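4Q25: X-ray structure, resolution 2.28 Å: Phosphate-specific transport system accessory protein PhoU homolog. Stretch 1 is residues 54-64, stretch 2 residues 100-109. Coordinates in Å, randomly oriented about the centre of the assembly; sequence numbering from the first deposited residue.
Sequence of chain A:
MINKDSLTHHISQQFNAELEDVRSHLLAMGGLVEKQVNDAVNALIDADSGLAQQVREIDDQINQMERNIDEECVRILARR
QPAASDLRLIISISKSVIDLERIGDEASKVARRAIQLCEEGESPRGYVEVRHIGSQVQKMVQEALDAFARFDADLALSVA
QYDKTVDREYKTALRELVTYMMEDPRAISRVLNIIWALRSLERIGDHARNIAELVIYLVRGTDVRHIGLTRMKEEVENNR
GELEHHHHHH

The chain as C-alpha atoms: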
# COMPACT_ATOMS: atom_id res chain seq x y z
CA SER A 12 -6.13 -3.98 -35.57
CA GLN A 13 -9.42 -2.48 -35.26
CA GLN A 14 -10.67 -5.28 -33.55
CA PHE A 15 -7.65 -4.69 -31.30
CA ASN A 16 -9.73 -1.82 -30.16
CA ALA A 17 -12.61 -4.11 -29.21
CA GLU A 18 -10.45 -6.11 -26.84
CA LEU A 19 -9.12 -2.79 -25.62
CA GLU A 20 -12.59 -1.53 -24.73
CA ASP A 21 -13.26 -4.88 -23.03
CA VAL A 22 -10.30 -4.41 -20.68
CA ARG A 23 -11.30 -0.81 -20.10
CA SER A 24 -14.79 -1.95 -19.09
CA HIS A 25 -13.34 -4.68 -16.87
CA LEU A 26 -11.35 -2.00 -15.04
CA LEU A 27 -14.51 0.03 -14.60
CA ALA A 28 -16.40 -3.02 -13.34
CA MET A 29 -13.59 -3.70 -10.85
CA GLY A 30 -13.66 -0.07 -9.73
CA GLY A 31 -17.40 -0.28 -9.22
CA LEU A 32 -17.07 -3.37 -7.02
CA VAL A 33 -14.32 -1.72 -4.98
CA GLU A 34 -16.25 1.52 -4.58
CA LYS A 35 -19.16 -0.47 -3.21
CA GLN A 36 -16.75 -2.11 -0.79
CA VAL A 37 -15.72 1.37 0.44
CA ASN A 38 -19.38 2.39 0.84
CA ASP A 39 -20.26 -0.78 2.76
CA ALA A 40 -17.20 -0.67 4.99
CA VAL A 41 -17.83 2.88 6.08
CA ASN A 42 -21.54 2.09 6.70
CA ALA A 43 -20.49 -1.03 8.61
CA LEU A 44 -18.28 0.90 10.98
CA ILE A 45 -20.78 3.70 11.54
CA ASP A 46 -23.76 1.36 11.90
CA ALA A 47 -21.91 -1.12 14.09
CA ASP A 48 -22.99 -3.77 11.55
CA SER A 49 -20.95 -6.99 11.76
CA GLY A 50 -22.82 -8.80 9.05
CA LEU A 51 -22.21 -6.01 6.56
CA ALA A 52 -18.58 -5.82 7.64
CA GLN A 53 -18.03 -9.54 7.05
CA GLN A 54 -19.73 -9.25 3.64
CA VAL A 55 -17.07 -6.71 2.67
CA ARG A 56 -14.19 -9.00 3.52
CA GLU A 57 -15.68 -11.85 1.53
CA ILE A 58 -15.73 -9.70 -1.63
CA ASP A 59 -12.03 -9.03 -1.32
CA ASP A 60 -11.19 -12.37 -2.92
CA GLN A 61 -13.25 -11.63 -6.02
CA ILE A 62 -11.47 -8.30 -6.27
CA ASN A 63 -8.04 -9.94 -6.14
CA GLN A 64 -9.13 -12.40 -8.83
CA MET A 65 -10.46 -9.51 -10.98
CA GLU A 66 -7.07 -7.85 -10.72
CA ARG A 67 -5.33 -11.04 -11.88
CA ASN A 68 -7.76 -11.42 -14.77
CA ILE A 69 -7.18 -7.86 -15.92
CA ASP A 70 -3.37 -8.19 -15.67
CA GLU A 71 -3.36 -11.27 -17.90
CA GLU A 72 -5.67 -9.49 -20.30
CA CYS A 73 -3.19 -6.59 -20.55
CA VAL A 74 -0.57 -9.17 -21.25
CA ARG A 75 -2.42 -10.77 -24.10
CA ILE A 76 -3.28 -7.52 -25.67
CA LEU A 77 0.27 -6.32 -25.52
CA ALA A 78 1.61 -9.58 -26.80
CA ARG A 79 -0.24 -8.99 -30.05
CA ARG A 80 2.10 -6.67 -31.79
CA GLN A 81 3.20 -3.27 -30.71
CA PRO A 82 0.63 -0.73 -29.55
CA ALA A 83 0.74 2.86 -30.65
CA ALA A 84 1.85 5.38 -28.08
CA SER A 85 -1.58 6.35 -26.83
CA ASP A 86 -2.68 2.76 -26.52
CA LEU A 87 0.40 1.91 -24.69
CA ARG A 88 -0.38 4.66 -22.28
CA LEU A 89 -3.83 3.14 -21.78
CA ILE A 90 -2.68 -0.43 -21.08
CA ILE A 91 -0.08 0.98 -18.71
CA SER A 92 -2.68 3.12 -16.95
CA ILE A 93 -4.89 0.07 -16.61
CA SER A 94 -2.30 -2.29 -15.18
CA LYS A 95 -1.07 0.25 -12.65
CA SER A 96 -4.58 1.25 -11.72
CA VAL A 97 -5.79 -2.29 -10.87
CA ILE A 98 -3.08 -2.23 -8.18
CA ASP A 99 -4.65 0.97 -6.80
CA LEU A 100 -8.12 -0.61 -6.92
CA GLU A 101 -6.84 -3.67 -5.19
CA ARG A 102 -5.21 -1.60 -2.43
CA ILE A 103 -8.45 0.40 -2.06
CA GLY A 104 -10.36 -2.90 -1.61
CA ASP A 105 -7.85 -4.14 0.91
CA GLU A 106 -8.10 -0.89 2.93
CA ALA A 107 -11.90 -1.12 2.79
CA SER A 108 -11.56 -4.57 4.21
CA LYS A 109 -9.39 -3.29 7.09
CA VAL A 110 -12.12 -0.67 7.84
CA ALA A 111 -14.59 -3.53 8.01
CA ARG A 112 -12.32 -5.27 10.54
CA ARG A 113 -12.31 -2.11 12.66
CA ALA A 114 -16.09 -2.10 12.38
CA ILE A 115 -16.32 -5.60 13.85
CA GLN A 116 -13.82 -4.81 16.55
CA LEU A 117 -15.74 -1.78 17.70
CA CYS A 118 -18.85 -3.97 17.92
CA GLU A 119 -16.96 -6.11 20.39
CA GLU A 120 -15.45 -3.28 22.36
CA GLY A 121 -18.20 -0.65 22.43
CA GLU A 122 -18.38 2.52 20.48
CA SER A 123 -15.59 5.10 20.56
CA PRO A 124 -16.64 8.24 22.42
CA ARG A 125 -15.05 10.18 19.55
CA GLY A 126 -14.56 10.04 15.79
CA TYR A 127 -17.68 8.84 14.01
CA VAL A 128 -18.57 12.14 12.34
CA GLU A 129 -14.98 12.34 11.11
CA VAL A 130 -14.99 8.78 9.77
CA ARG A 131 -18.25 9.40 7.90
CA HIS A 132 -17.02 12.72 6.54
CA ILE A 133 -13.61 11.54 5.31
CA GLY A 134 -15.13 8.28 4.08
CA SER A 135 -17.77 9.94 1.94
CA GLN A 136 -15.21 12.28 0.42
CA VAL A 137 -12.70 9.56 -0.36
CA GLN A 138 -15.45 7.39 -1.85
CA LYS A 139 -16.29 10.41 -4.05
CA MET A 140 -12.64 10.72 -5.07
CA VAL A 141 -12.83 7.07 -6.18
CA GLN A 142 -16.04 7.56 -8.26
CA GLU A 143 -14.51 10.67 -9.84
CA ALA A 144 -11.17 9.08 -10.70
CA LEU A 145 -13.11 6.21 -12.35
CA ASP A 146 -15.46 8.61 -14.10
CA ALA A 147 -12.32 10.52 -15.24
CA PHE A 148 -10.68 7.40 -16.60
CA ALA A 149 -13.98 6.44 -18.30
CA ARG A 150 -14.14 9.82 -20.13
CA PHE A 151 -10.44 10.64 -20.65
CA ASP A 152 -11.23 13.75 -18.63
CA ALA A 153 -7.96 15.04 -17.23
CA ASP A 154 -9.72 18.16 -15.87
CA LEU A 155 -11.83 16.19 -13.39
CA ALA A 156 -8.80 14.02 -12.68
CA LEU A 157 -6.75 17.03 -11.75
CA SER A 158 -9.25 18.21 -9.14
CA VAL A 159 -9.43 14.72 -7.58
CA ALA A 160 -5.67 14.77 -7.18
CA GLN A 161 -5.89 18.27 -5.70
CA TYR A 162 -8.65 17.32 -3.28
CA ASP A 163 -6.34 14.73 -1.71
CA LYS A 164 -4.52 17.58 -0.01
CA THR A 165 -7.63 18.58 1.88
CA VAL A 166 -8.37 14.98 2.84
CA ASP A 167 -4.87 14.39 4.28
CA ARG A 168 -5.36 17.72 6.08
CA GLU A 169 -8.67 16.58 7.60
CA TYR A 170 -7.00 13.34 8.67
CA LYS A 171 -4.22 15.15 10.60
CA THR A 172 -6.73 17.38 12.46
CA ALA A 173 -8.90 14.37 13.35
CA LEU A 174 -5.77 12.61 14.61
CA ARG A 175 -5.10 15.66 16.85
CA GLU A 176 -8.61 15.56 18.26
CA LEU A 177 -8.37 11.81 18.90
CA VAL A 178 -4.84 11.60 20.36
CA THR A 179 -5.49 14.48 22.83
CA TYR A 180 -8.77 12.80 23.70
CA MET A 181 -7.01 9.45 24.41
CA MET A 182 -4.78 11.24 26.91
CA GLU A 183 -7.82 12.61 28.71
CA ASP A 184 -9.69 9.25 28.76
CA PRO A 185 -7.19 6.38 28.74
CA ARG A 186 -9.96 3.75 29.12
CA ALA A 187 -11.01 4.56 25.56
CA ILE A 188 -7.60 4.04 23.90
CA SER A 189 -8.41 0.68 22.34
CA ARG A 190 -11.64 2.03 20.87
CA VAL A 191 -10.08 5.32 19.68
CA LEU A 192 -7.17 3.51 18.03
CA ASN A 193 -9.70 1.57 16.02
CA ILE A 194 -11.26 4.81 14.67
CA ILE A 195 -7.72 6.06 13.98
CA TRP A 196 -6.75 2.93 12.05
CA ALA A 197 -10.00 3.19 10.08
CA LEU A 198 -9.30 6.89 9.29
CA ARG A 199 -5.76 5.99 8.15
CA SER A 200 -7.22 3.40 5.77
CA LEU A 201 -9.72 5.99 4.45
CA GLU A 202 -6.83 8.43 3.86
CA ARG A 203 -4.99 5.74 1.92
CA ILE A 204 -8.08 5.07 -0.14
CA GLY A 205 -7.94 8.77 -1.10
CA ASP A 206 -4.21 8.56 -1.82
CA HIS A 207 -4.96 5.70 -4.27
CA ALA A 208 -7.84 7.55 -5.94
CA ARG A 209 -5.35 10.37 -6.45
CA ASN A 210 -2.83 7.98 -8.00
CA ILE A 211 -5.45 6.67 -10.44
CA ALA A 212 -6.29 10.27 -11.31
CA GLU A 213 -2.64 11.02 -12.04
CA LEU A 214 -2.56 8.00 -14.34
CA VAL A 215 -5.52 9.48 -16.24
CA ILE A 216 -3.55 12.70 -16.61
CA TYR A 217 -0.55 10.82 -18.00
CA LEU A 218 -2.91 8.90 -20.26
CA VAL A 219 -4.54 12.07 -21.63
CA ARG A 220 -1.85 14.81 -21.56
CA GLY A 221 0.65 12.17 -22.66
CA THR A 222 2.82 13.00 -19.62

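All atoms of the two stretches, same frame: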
# COMPACT_ATOMS: atom_id res chain seq x y z
N GLN A 54 -19.41 -9.18 5.07
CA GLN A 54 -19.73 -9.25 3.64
C GLN A 54 -18.67 -8.56 2.79
O GLN A 54 -18.32 -9.03 1.72
CB GLN A 54 -21.09 -8.64 3.39
CG GLN A 54 -21.57 -8.65 1.95
CD GLN A 54 -23.00 -8.13 1.84
OE1 GLN A 54 -23.84 -8.50 2.66
NE2 GLN A 54 -23.27 -7.26 0.86
N VAL A 55 -18.11 -7.46 3.33
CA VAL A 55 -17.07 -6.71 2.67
C VAL A 55 -15.77 -7.51 2.56
O VAL A 55 -15.05 -7.40 1.58
CB VAL A 55 -16.80 -5.38 3.39
CG1 VAL A 55 -15.47 -4.80 2.98
CG2 VAL A 55 -17.95 -4.44 3.15
N ARG A 56 -15.39 -8.21 3.59
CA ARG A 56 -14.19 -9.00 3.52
C ARG A 56 -14.30 -10.12 2.51
O ARG A 56 -13.39 -10.42 1.82
CB ARG A 56 -13.80 -9.52 4.89
CG ARG A 56 -14.38 -8.71 6.00
CD ARG A 56 -13.39 -8.35 7.07
NE ARG A 56 -12.31 -9.31 7.14
CZ ARG A 56 -12.20 -10.27 8.04
NH1 ARG A 56 -13.13 -10.42 8.96
NH2 ARG A 56 -11.16 -11.08 8.02
N GLU A 57 -15.44 -10.75 2.45
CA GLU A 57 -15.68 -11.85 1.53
C GLU A 57 -15.72 -11.45 0.05
O GLU A 57 -15.74 -12.31 -0.82
CB GLU A 57 -16.99 -12.55 1.91
CG GLU A 57 -16.87 -13.31 3.22
CD GLU A 57 -18.20 -13.78 3.75
OE1 GLU A 57 -19.23 -13.46 3.11
OE2 GLU A 57 -18.18 -14.45 4.81
N ILE A 58 -15.75 -10.16 -0.25
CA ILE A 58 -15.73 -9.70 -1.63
C ILE A 58 -14.26 -9.58 -2.05
O ILE A 58 -13.92 -9.63 -3.23
CB ILE A 58 -16.47 -8.35 -1.75
CG1 ILE A 58 -17.99 -8.55 -1.61
CG2 ILE A 58 -16.19 -7.67 -3.08
CD1 ILE A 58 -18.73 -7.33 -1.09
N ASP A 59 -13.39 -9.44 -1.05
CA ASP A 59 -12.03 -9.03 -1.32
C ASP A 59 -11.30 -10.08 -2.17
O ASP A 59 -10.41 -9.75 -2.95
CB ASP A 59 -11.27 -8.66 -0.02
CG ASP A 59 -10.22 -7.56 -0.26
OD1 ASP A 59 -10.44 -6.63 -1.13
OD2 ASP A 59 -9.15 -7.63 0.41
N ASP A 60 -11.74 -11.33 -2.08
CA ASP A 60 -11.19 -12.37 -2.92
C ASP A 60 -11.54 -12.19 -4.38
O ASP A 60 -10.69 -12.33 -5.25
CB ASP A 60 -11.67 -13.73 -2.44
CG ASP A 60 -11.22 -14.02 -1.02
OD1 ASP A 60 -10.13 -14.62 -0.84
OD2 ASP A 60 -11.96 -13.60 -0.08
N GLN A 61 -12.79 -11.88 -4.66
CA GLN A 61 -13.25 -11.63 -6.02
C GLN A 61 -12.49 -10.48 -6.66
O GLN A 61 -12.17 -10.50 -7.83
CB GLN A 61 -14.74 -11.29 -5.99
CG GLN A 61 -15.36 -11.10 -7.36
CD GLN A 61 -16.82 -10.76 -7.30
OE1 GLN A 61 -17.46 -10.82 -6.24
NE2 GLN A 61 -17.37 -10.39 -8.43
N ILE A 62 -12.22 -9.46 -5.85
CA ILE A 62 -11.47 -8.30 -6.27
C ILE A 62 -10.03 -8.65 -6.64
O ILE A 62 -9.53 -8.18 -7.66
CB ILE A 62 -11.55 -7.20 -5.20
CG1 ILE A 62 -13.02 -6.81 -5.07
CG2 ILE A 62 -10.67 -5.99 -5.54
CD1 ILE A 62 -13.28 -5.54 -4.32
N ASN A 63 -9.38 -9.48 -5.84
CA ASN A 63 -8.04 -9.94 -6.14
C ASN A 63 -8.02 -10.77 -7.44
O ASN A 63 -7.09 -10.68 -8.23
CB ASN A 63 -7.47 -10.77 -4.98
CG ASN A 63 -7.10 -9.91 -3.78
OD1 ASN A 63 -7.67 -10.06 -2.70
ND2 ASN A 63 -6.15 -9.01 -3.96
N GLN A 64 -9.05 -11.58 -7.64
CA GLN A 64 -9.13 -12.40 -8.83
C GLN A 64 -9.50 -11.54 -10.05
O GLN A 64 -9.06 -11.83 -11.17
CB GLN A 64 -10.12 -13.57 -8.63
CG GLN A 64 -10.07 -14.67 -9.68
CD GLN A 64 -8.66 -15.22 -9.93
OE1 GLN A 64 -7.99 -15.68 -9.01
NE2 GLN A 64 -8.21 -15.16 -11.18
N LEU A 100 -6.80 -0.10 -7.27
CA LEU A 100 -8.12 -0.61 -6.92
C LEU A 100 -8.03 -1.74 -5.95
O LEU A 100 -8.86 -1.85 -5.07
CB LEU A 100 -8.90 -1.04 -8.16
CG LEU A 100 -9.26 0.13 -9.07
CD1 LEU A 100 -9.99 -0.37 -10.30
CD2 LEU A 100 -10.08 1.17 -8.31
N GLU A 101 -7.03 -2.60 -6.11
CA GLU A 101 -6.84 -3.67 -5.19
C GLU A 101 -6.50 -3.13 -3.79
O GLU A 101 -7.04 -3.57 -2.80
CB GLU A 101 -5.75 -4.61 -5.69
CG GLU A 101 -5.79 -5.99 -5.04
CD GLU A 101 -5.02 -6.04 -3.73
OE1 GLU A 101 -4.16 -5.16 -3.48
OE2 GLU A 101 -5.28 -6.98 -2.94
N ARG A 102 -5.59 -2.17 -3.72
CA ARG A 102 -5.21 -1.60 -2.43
C ARG A 102 -6.38 -0.84 -1.79
O ARG A 102 -6.50 -0.84 -0.59
CB ARG A 102 -4.02 -0.67 -2.56
CG ARG A 102 -2.73 -1.34 -2.99
CD ARG A 102 -2.18 -2.29 -1.95
NE ARG A 102 -2.05 -3.65 -2.52
CZ ARG A 102 -0.96 -4.11 -3.15
NH1 ARG A 102 0.10 -3.35 -3.29
NH2 ARG A 102 -0.95 -5.33 -3.65
N ILE A 103 -7.24 -0.23 -2.59
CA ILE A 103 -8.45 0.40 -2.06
C ILE A 103 -9.37 -0.66 -1.42
O ILE A 103 -9.92 -0.42 -0.34
CB ILE A 103 -9.18 1.18 -3.13
CG1 ILE A 103 -8.40 2.43 -3.49
CG2 ILE A 103 -10.58 1.58 -2.70
CD1 ILE A 103 -8.87 3.11 -4.77
N GLY A 104 -9.55 -1.79 -2.10
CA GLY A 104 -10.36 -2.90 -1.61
C GLY A 104 -9.79 -3.51 -0.34
O GLY A 104 -10.53 -3.84 0.61
N ASP A 105 -8.47 -3.66 -0.29
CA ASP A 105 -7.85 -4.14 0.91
C ASP A 105 -8.02 -3.16 2.10
O ASP A 105 -8.28 -3.60 3.21
CB ASP A 105 -6.37 -4.42 0.69
CG ASP A 105 -5.73 -5.06 1.91
OD1 ASP A 105 -6.21 -6.14 2.38
OD2 ASP A 105 -4.76 -4.47 2.41
N GLU A 106 -7.90 -1.86 1.87
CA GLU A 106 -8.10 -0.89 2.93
C GLU A 106 -9.57 -0.91 3.40
O GLU A 106 -9.82 -0.77 4.57
CB GLU A 106 -7.71 0.52 2.50
CG GLU A 106 -6.23 0.72 2.20
CD GLU A 106 -5.33 0.52 3.41
OE1 GLU A 106 -4.11 0.31 3.20
OE2 GLU A 106 -5.81 0.58 4.57
N ALA A 107 -10.50 -1.04 2.46
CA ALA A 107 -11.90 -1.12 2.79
C ALA A 107 -12.10 -2.26 3.76
O ALA A 107 -12.89 -2.17 4.70
CB ALA A 107 -12.75 -1.36 1.56
N SER A 108 -11.40 -3.34 3.49
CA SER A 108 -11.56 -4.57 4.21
C SER A 108 -10.96 -4.43 5.63
O SER A 108 -11.53 -4.98 6.59
CB SER A 108 -11.02 -5.77 3.41
OG SER A 108 -11.00 -6.91 4.20
N LYS A 109 -9.88 -3.68 5.76
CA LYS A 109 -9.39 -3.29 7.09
C LYS A 109 -10.39 -2.42 7.89
O LYS A 109 -10.51 -2.60 9.10
CB LYS A 109 -8.06 -2.56 7.03
CG LYS A 109 -6.93 -3.39 6.44
CD LYS A 109 -5.64 -2.57 6.45
CE LYS A 109 -4.65 -3.05 5.40
NZ LYS A 109 -4.47 -4.51 5.47

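The axes of helix 59-64 and helix 100-109 run antiparallel, at 170° between their N-to-C directions, and approach to 9.8 Å. The register follows from the nearest CA pairs: R56 CA to S108 CA at 5.2 Å, D59 CA to G104 CA at 6.4 Å, and N63 CA to E101 CA at 6.5 Å. A type I turn from R56 to D59, with D59 N bonded to R56 O at 3.0 Å, interrupts regular helical geometry in the first stretch. The contact is modest, burying 401 Å² over both sides, and S108, D59 and E101 cover the most of it.

S108 packs against V55 and R56, the latter the first residue of the turn. Its OG lies 3.9 Å from R56 CA and 3.9 Å from R56 CB, contacts with carbon rather than a polar pairing, and V55 CG1 rests 4.1 Å from S108 CA, so this contact is van der Waals in character.

D59 points toward the second helix where G104 has no side chain. D59 OD1 comes within 3.3 Å of G104 C; an ideal CB on G104 would sit 3.1 Å from that same OD1 and 3.5 Å from I62 CG2, both tight, so the close approach depends on the glycine. The carboxylate gains no hydrogen bond across the contact: D59 OD1 and G104 O, 3.3 Å apart, are both acceptors, and D59 OD2 lies 3.8 Å from D105 OD1, a pairing of like charges. D105 OD2 has its own counter-charge in K109 NZ, at 3.1 Å.

E101 supplies the one hydrogen bond between the stretches. N63 ND2 donates to E101 OE2 at 2.4 Å, very short, with an N-H...O angle of 141°. Both CA-to-CB bonds point sideways, yet the side-chain ends swing inward to meet. The other carboxylate oxygen, E101 OE1, accepts from R102 NE at 2.8 Å in a salt bridge within the helix.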